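Local coordinates for aminopeptidase N family protein (Idiomarina loihiensis L2TR, PDB 4FGM), which is a zinc-binding protein of the M61 peptidase family that probably acts as an aminopeptidase, removing residues from the N termini of peptides, at residues A[103-114]-A[160-170]; A[133-143]-A[149-157]. All blocks are in the same frame, centred on the assembly; numbering follows the deposited sequence.

Contact 1. Residues A[103-114]-A[160-170]; sequences QGFFNNTSLCLA and YDALIDYPFLI
Four backbone hydrogen bonds join strand 103-106 to strand 168-170, whose axes lie 4.7 Å apart, an antiparallel pairing. Gly104 with Ile170 and Phe106 with Phe168 are the hydrogen-bonded pairs, and Phe105 with Leu169 between them is non-hydrogen-bonded.

The polar side-chain bonds lie past the strand end. The amide of Asn108 donates ND2 to Leu163 O at 3.0 Å; the bond is straight at the hydrogen (169°) and in the amide plane, yet it meets the carbonyl from above its plane. Tyr160 OH gives its proton to Cys112 O at 2.7 Å, almost in line with that C=O. A water donates to both Asn107 OD1 and Ile164 O, while Asn107 ND2 turns to Val94 O.

Aromatic packing accounts for much of the rest. The Phe106 and Phe168 rings are nearly parallel (5°) but slid apart, so the rings barely overlap and Phe168 CB is what lies over one Phe106 face, 3.6 Å from the centroid; Leu111 CD2 lies against the opposite face, toward its rim. A trans chi1 of -171° swings the Tyr160 ring away from its own N and against Ala114, whose CB stands over the ring centre, and Ile164 CG2 backs the other face.

This buried seam within the M61 N-terminal domain thus lets side-chain amide and hydroxyl donors satisfy the carbonyls of Leu163 and Cys112 where strand pairing has ended.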
# COMPACT_ATOMS: atom_id res chain seq x y z
N GLN A 103 -5.21 7.10 21.52
CA GLN A 103 -4.66 5.86 21.00
C GLN A 103 -3.15 5.90 20.83
O GLN A 103 -2.53 6.96 20.94
CB GLN A 103 -5.32 5.52 19.65
CG GLN A 103 -4.81 6.35 18.46
CD GLN A 103 -5.62 6.15 17.19
OE1 GLN A 103 -6.07 5.03 16.88
NE2 GLN A 103 -5.82 7.22 16.43
N GLY A 104 -2.58 4.74 20.57
CA GLY A 104 -1.16 4.62 20.35
C GLY A 104 -0.88 3.56 19.31
O GLY A 104 -1.54 2.51 19.27
N PHE A 105 0.09 3.83 18.44
CA PHE A 105 0.47 2.88 17.41
C PHE A 105 1.97 3.02 17.18
O PHE A 105 2.50 4.13 17.26
CB PHE A 105 -0.26 3.17 16.09
CG PHE A 105 0.25 2.36 14.93
CD1 PHE A 105 -0.14 1.03 14.77
CD2 PHE A 105 1.18 2.90 14.04
CE1 PHE A 105 0.38 0.26 13.73
CE2 PHE A 105 1.71 2.13 13.00
CZ PHE A 105 1.32 0.81 12.85
N PHE A 106 2.65 1.91 16.89
CA PHE A 106 4.08 1.99 16.63
C PHE A 106 4.69 0.77 15.97
O PHE A 106 4.22 -0.36 16.14
CB PHE A 106 4.88 2.33 17.91
CG PHE A 106 4.86 1.24 18.97
CD1 PHE A 106 3.95 1.30 20.03
CD2 PHE A 106 5.76 0.18 18.93
CE1 PHE A 106 3.95 0.33 21.03
CE2 PHE A 106 5.77 -0.80 19.92
CZ PHE A 106 4.85 -0.73 20.98
N ASN A 107 5.74 1.02 15.20
CA ASN A 107 6.51 -0.00 14.53
C ASN A 107 7.85 0.07 15.24
O ASN A 107 8.35 1.16 15.53
CB ASN A 107 6.70 0.35 13.05
CG ASN A 107 5.44 0.14 12.24
OD1 ASN A 107 5.08 -0.99 11.92
ND2 ASN A 107 4.76 1.23 11.92
N ASN A 108 8.44 -1.08 15.52
CA ASN A 108 9.71 -1.07 16.22
C ASN A 108 10.88 -0.52 15.43
O ASN A 108 11.96 -0.31 15.99
CB ASN A 108 9.97 -2.46 16.80
CG ASN A 108 8.98 -2.81 17.89
OD1 ASN A 108 8.76 -2.00 18.79
ND2 ASN A 108 8.36 -3.98 17.81
N THR A 109 10.67 -0.28 14.14
CA THR A 109 11.72 0.33 13.32
C THR A 109 11.88 1.77 13.83
O THR A 109 12.93 2.38 13.64
CB THR A 109 11.33 0.43 11.83
OG1 THR A 109 9.91 0.62 11.72
CG2 THR A 109 11.75 -0.82 11.06
N SER A 110 10.84 2.30 14.46
CA SER A 110 10.87 3.66 14.99
C SER A 110 11.24 3.74 16.47
O SER A 110 11.78 4.74 16.91
CB SER A 110 9.51 4.35 14.79
OG SER A 110 9.30 4.73 13.45
N LEU A 111 10.95 2.69 17.22
CA LEU A 111 11.22 2.71 18.66
C LEU A 111 12.44 1.95 19.19
O LEU A 111 13.05 2.37 20.16
CB LEU A 111 9.98 2.23 19.42
CG LEU A 111 8.93 3.29 19.77
CD1 LEU A 111 8.42 3.98 18.52
CD2 LEU A 111 7.79 2.65 20.52
N CYS A 112 12.80 0.85 18.54
CA CYS A 112 13.89 0.01 19.02
C CYS A 112 15.22 0.02 18.30
O CYS A 112 15.35 -0.54 17.21
CB CYS A 112 13.40 -1.44 19.08
SG CYS A 112 11.93 -1.63 20.08
N LEU A 113 16.23 0.64 18.92
CA LEU A 113 17.56 0.66 18.33
C LEU A 113 18.11 -0.76 18.24
O LEU A 113 17.91 -1.58 19.14
CB LEU A 113 18.51 1.50 19.18
CG LEU A 113 18.29 3.01 19.19
CD1 LEU A 113 19.27 3.65 20.16
CD2 LEU A 113 18.47 3.57 17.79
N ALA A 114 18.78 -1.07 17.14
CA ALA A 114 19.37 -2.39 16.95
C ALA A 114 20.78 -2.39 17.56
O ALA A 114 21.49 -1.38 17.47
CB ALA A 114 19.44 -2.73 15.47
N TYR A 160 16.11 -9.32 15.72
CA TYR A 160 15.74 -7.95 15.41
C TYR A 160 14.82 -7.84 14.20
O TYR A 160 13.86 -7.07 14.21
CB TYR A 160 16.99 -7.10 15.17
CG TYR A 160 16.67 -5.63 15.06
CD1 TYR A 160 16.29 -4.89 16.19
CD2 TYR A 160 16.71 -4.97 13.84
CE1 TYR A 160 15.95 -3.54 16.10
CE2 TYR A 160 16.37 -3.62 13.73
CZ TYR A 160 15.99 -2.92 14.87
OH TYR A 160 15.63 -1.60 14.77
N ASP A 161 15.10 -8.63 13.16
CA ASP A 161 14.30 -8.61 11.94
C ASP A 161 12.84 -8.93 12.24
O ASP A 161 11.93 -8.34 11.65
CB ASP A 161 14.83 -9.62 10.93
CG ASP A 161 14.03 -9.62 9.64
OD1 ASP A 161 14.17 -8.66 8.85
OD2 ASP A 161 13.26 -10.57 9.43
N ALA A 162 12.63 -9.88 13.14
CA ALA A 162 11.27 -10.27 13.50
C ALA A 162 10.67 -9.17 14.36
O ALA A 162 9.51 -8.79 14.18
CB ALA A 162 11.28 -11.59 14.25
N LEU A 163 11.46 -8.64 15.28
CA LEU A 163 11.00 -7.58 16.17
C LEU A 163 10.37 -6.41 15.43
O LEU A 163 9.29 -5.94 15.79
CB LEU A 163 12.17 -7.05 17.00
CG LEU A 163 11.84 -5.85 17.91
CD1 LEU A 163 11.00 -6.32 19.09
CD2 LEU A 163 13.14 -5.22 18.41
N ILE A 164 11.04 -5.94 14.39
CA ILE A 164 10.53 -4.81 13.63
C ILE A 164 9.44 -5.16 12.63
O ILE A 164 9.07 -4.35 11.79
CB ILE A 164 11.68 -4.06 12.93
CG1 ILE A 164 12.38 -4.96 11.93
CG2 ILE A 164 12.67 -3.57 13.98
CD1 ILE A 164 13.43 -4.25 11.11
N ASP A 165 8.93 -6.38 12.72
CA ASP A 165 7.87 -6.79 11.82
C ASP A 165 6.57 -7.07 12.58
O ASP A 165 5.65 -7.70 12.07
CB ASP A 165 8.27 -8.03 11.01
CG ASP A 165 7.37 -8.24 9.81
OD1 ASP A 165 7.07 -7.23 9.13
OD2 ASP A 165 6.97 -9.40 9.54
N TYR A 166 6.51 -6.59 13.82
CA TYR A 166 5.30 -6.76 14.62
C TYR A 166 4.84 -5.39 15.09
O TYR A 166 5.36 -4.87 16.08
CB TYR A 166 5.55 -7.64 15.86
CG TYR A 166 5.93 -9.07 15.57
CD1 TYR A 166 7.20 -9.54 15.90
CD2 TYR A 166 5.03 -9.96 14.99
CE1 TYR A 166 7.57 -10.87 15.65
CE2 TYR A 166 5.37 -11.29 14.75
CZ TYR A 166 6.64 -11.74 15.08
OH TYR A 166 7.00 -13.05 14.84
N PRO A 167 3.90 -4.76 14.38
CA PRO A 167 3.46 -3.44 14.85
C PRO A 167 2.56 -3.61 16.07
O PRO A 167 2.04 -4.70 16.31
CB PRO A 167 2.71 -2.87 13.64
CG PRO A 167 2.20 -4.11 12.93
CD PRO A 167 3.41 -5.03 13.01
N PHE A 168 2.39 -2.54 16.84
CA PHE A 168 1.55 -2.56 18.04
C PHE A 168 0.47 -1.47 17.96
O PHE A 168 0.73 -0.36 17.48
CB PHE A 168 2.38 -2.31 19.31
CG PHE A 168 3.09 -3.53 19.85
CD1 PHE A 168 4.18 -4.07 19.18
CD2 PHE A 168 2.67 -4.12 21.04
CE1 PHE A 168 4.86 -5.18 19.70
CE2 PHE A 168 3.34 -5.23 21.57
CZ PHE A 168 4.43 -5.76 20.89
N LEU A 169 -0.72 -1.80 18.44
CA LEU A 169 -1.84 -0.86 18.47
C LEU A 169 -2.43 -0.91 19.88
O LEU A 169 -2.77 -1.98 20.39
CB LEU A 169 -2.90 -1.26 17.43
CG LEU A 169 -4.17 -0.40 17.38
CD1 LEU A 169 -3.79 1.06 17.18
CD2 LEU A 169 -5.08 -0.88 16.24
N ILE A 170 -2.54 0.25 20.51
CA ILE A 170 -3.09 0.31 21.85
C ILE A 170 -4.18 1.37 21.96
O ILE A 170 -4.19 2.34 21.22
CB ILE A 170 -1.97 0.61 22.90
CG1 ILE A 170 -1.25 1.91 22.55
CG2 ILE A 170 -0.97 -0.53 22.92
CD1 ILE A 170 -0.13 2.27 23.52
O HOH W 1 6.35 -3.28 12.14

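Contact 2. Residues A[133-143]-A[149-157]; sequences APLWKVATGMP and PHSWGCFRA
Trp152 reaches back over the 133-143 segment and spends its indole on both polar and apolar partners: NE1 donates to Pro134 O at 3.3 Å, with the acceptor near the ring plane, while Val138 CG2 lies over one face of the six-membered ring, 3.6 Å from its centroid and 22° off the normal. The methyl is offset toward the rim, nearest CZ3. At the benzo end, CZ2 touches Trp136 CB at 3.7 Å. Exchanging Trp152 for an alanine would probably leave Pro134 O without this donor and open a gap beside Val138 CG2 and Trp136 CB.

Direct backbone bonding is sparse. Val138 N donates to His150 O at 2.8 Å, and Arg156 N donates to Pro143 O at 3.0 Å. Between these two bonds the segments meet through side chains. A water adds a bridge, donating to Trp136 O and hydrogen-bonding Ser151 OG.

Phe155 packs there, its CG beside the backbone N (chi1 -55°), which places the ring next to Thr140. Thr140 CG2 meets CE2 at 3.7 Å, and the selenium of selenomethionine Met142 packs on Phe155 CB at 3.6 Å. Met142 O and Pro143 O both lie at the ring edge. Thr140 OG1 accepts from Met142 N at 176°, an ST turn that shapes the bend leading to Pro143, and also hydrogen-bonds Pro167 O.

Within the M61 N-terminal domain the contact joins strands 137-140 and 153-157 by side-chain packing and not by direct strand pairing. No beta bridge links them, and each has another partner: the former hydrogen-bonds to strand 168-171, the latter pairs with strand 123-127. Val138 and Trp152 both pack on Leu127, Phe155 meets the Phe168 ring edge-to-face, and Met142 extends to Leu163 of helix 160-163.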
# COMPACT_ATOMS: atom_id res chain seq x y z
N ALA A 133 -3.25 6.12 30.99
CA ALA A 133 -4.28 5.32 30.33
C ALA A 133 -4.11 3.83 30.61
O ALA A 133 -3.96 3.03 29.68
CB ALA A 133 -4.25 5.57 28.82
N PRO A 134 -4.14 3.44 31.89
CA PRO A 134 -3.97 2.03 32.24
C PRO A 134 -5.04 1.06 31.73
O PRO A 134 -4.76 -0.12 31.57
CB PRO A 134 -3.86 2.07 33.76
CG PRO A 134 -4.71 3.24 34.13
CD PRO A 134 -4.35 4.27 33.09
N LEU A 135 -6.25 1.55 31.47
CA LEU A 135 -7.32 0.66 30.98
C LEU A 135 -7.22 0.30 29.50
O LEU A 135 -7.99 -0.54 29.01
CB LEU A 135 -8.71 1.25 31.27
CG LEU A 135 -9.29 1.13 32.69
CD1 LEU A 135 -8.94 -0.23 33.27
CD2 LEU A 135 -8.75 2.23 33.58
N TRP A 136 -6.29 0.92 28.78
CA TRP A 136 -6.11 0.64 27.36
C TRP A 136 -5.82 -0.82 27.06
O TRP A 136 -5.25 -1.53 27.89
CB TRP A 136 -4.97 1.48 26.80
CG TRP A 136 -5.37 2.85 26.35
CD1 TRP A 136 -6.59 3.44 26.48
CD2 TRP A 136 -4.53 3.82 25.70
NE1 TRP A 136 -6.57 4.70 25.96
CE2 TRP A 136 -5.32 4.96 25.46
CE3 TRP A 136 -3.19 3.82 25.28
CZ2 TRP A 136 -4.82 6.11 24.84
CZ3 TRP A 136 -2.69 4.97 24.66
CH2 TRP A 136 -3.51 6.09 24.44
N LYS A 137 -6.20 -1.27 25.87
CA LYS A 137 -5.95 -2.64 25.45
C LYS A 137 -4.76 -2.68 24.50
O LYS A 137 -4.34 -1.64 23.98
CB LYS A 137 -7.17 -3.24 24.76
CG LYS A 137 -8.38 -3.42 25.66
CD LYS A 137 -9.46 -4.20 24.95
CE LYS A 137 -10.83 -3.88 25.51
NZ LYS A 137 -10.87 -4.01 27.00
N VAL A 138 -4.24 -3.88 24.29
CA VAL A 138 -3.08 -4.09 23.43
C VAL A 138 -3.39 -5.14 22.37
O VAL A 138 -4.07 -6.13 22.65
CB VAL A 138 -1.87 -4.57 24.27
CG1 VAL A 138 -0.70 -4.92 23.37
CG2 VAL A 138 -1.48 -3.50 25.26
N ALA A 139 -2.88 -4.92 21.17
CA ALA A 139 -3.07 -5.85 20.07
C ALA A 139 -1.79 -5.88 19.24
O ALA A 139 -1.21 -4.84 18.94
CB ALA A 139 -4.26 -5.42 19.21
N THR A 140 -1.36 -7.08 18.89
CA THR A 140 -0.15 -7.27 18.11
C THR A 140 0.01 -8.75 17.77
O THR A 140 -0.61 -9.61 18.40
CB THR A 140 1.11 -6.84 18.89
OG1 THR A 140 2.27 -7.10 18.09
CG2 THR A 140 1.22 -7.63 20.20
N GLY A 141 0.84 -9.04 16.79
CA GLY A 141 1.07 -10.42 16.43
C GLY A 141 2.35 -10.95 17.04
O GLY A 141 2.69 -12.12 16.88
N MSE A 142 3.07 -10.09 17.75
CA MSE A 142 4.32 -10.52 18.38
C MSE A 142 4.02 -11.57 19.45
O MSE A 142 3.16 -11.35 20.30
CB MSE A 142 5.05 -9.35 19.01
CG MSE A 142 6.51 -9.64 19.31
SE MSE A 142 7.46 -8.09 20.01
CE MSE A 142 7.62 -7.06 18.37
N PRO A 143 4.71 -12.72 19.41
CA PRO A 143 4.50 -13.81 20.38
C PRO A 143 4.49 -13.28 21.81
O PRO A 143 5.42 -12.60 22.24
CB PRO A 143 5.68 -14.74 20.12
CG PRO A 143 5.92 -14.56 18.63
CD PRO A 143 5.80 -13.05 18.47
N PRO A 149 -4.04 -11.69 27.52
CA PRO A 149 -4.09 -11.70 26.05
C PRO A 149 -4.20 -10.41 25.22
O PRO A 149 -3.64 -10.33 24.12
CB PRO A 149 -5.21 -12.69 25.74
CG PRO A 149 -6.08 -12.63 26.95
CD PRO A 149 -5.06 -12.60 28.07
N HIS A 150 -4.94 -9.43 25.73
CA HIS A 150 -5.09 -8.15 25.03
C HIS A 150 -4.68 -7.02 25.96
O HIS A 150 -5.20 -5.91 25.90
CB HIS A 150 -6.55 -7.95 24.60
CG HIS A 150 -6.96 -8.83 23.46
ND1 HIS A 150 -6.31 -8.83 22.25
CD2 HIS A 150 -7.94 -9.76 23.37
CE1 HIS A 150 -6.87 -9.72 21.45
NE2 HIS A 150 -7.86 -10.30 22.11
N SER A 151 -3.74 -7.31 26.84
CA SER A 151 -3.30 -6.31 27.78
C SER A 151 -1.78 -6.20 27.81
O SER A 151 -1.10 -6.72 26.93
CB SER A 151 -3.84 -6.63 29.18
OG SER A 151 -3.81 -5.48 30.00
N TRP A 152 -1.28 -5.52 28.83
CA TRP A 152 0.16 -5.31 29.00
C TRP A 152 0.93 -6.61 29.24
O TRP A 152 0.34 -7.62 29.62
CB TRP A 152 0.37 -4.31 30.13
CG TRP A 152 -0.57 -3.16 29.97
CD1 TRP A 152 -1.70 -2.91 30.69
CD2 TRP A 152 -0.56 -2.20 28.89
NE1 TRP A 152 -2.41 -1.87 30.13
CE2 TRP A 152 -1.73 -1.42 29.02
CE3 TRP A 152 0.31 -1.94 27.84
CZ2 TRP A 152 -2.05 -0.39 28.13
CZ3 TRP A 152 0.00 -0.92 26.94
CH2 TRP A 152 -1.17 -0.16 27.10
N GLY A 153 2.23 -6.59 28.98
CA GLY A 153 3.03 -7.79 29.18
C GLY A 153 4.36 -7.85 28.45
O GLY A 153 4.88 -6.85 27.98
N CYS A 154 4.90 -9.06 28.36
CA CYS A 154 6.19 -9.30 27.72
C CYS A 154 6.05 -10.11 26.44
O CYS A 154 5.27 -11.05 26.37
CB CYS A 154 7.12 -10.03 28.69
SG CYS A 154 7.56 -9.05 30.15
N PHE A 155 6.82 -9.72 25.43
CA PHE A 155 6.77 -10.39 24.14
C PHE A 155 8.17 -10.78 23.71
O PHE A 155 9.15 -10.17 24.14
CB PHE A 155 6.13 -9.47 23.09
CG PHE A 155 4.76 -8.96 23.49
CD1 PHE A 155 4.63 -7.87 24.35
CD2 PHE A 155 3.61 -9.58 23.01
CE1 PHE A 155 3.37 -7.42 24.74
CE2 PHE A 155 2.35 -9.14 23.39
CZ PHE A 155 2.23 -8.05 24.25
N ARG A 156 8.27 -11.80 22.86
CA ARG A 156 9.56 -12.26 22.37
C ARG A 156 9.60 -12.46 20.86
O ARG A 156 8.67 -13.02 20.27
CB ARG A 156 9.93 -13.59 23.06
CG ARG A 156 11.27 -14.17 22.63
CD ARG A 156 11.57 -15.48 23.35
NE ARG A 156 12.81 -16.10 22.88
CZ ARG A 156 12.99 -16.58 21.65
NH1 ARG A 156 12.02 -16.52 20.75
NH2 ARG A 156 14.15 -17.12 21.31
N ALA A 157 10.68 -12.00 20.24
CA ALA A 157 10.87 -12.15 18.80
C ALA A 157 12.18 -12.93 18.62
O ALA A 157 13.12 -12.76 19.40
CB ALA A 157 10.97 -10.79 18.13
O HOH W 2 -5.66 -3.64 29.51

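From the N terminus, the chain passes first through 103-114, then through 133-143 and 149-157, and returns at 160-170. Contact 2 closes a short loop, with five residues between its segments; contact 1 closes a wider one containing it, so the two nest without crossing. Strand 153-157 leads almost directly into helix 160-163, passing the chain from contact 2 to contact 1. Strand 168-171 has strand 103-106 and strand 137-140 as neighbours: Ala139 N lies 3.0 Å from Leu169 O, and Thr140 OG1 3.0 Å from Pro167 O, both probable hydrogen bonds. Met142 CE packs against Asn108 ND2 and Leu163 O, joining the contacts beyond the strands.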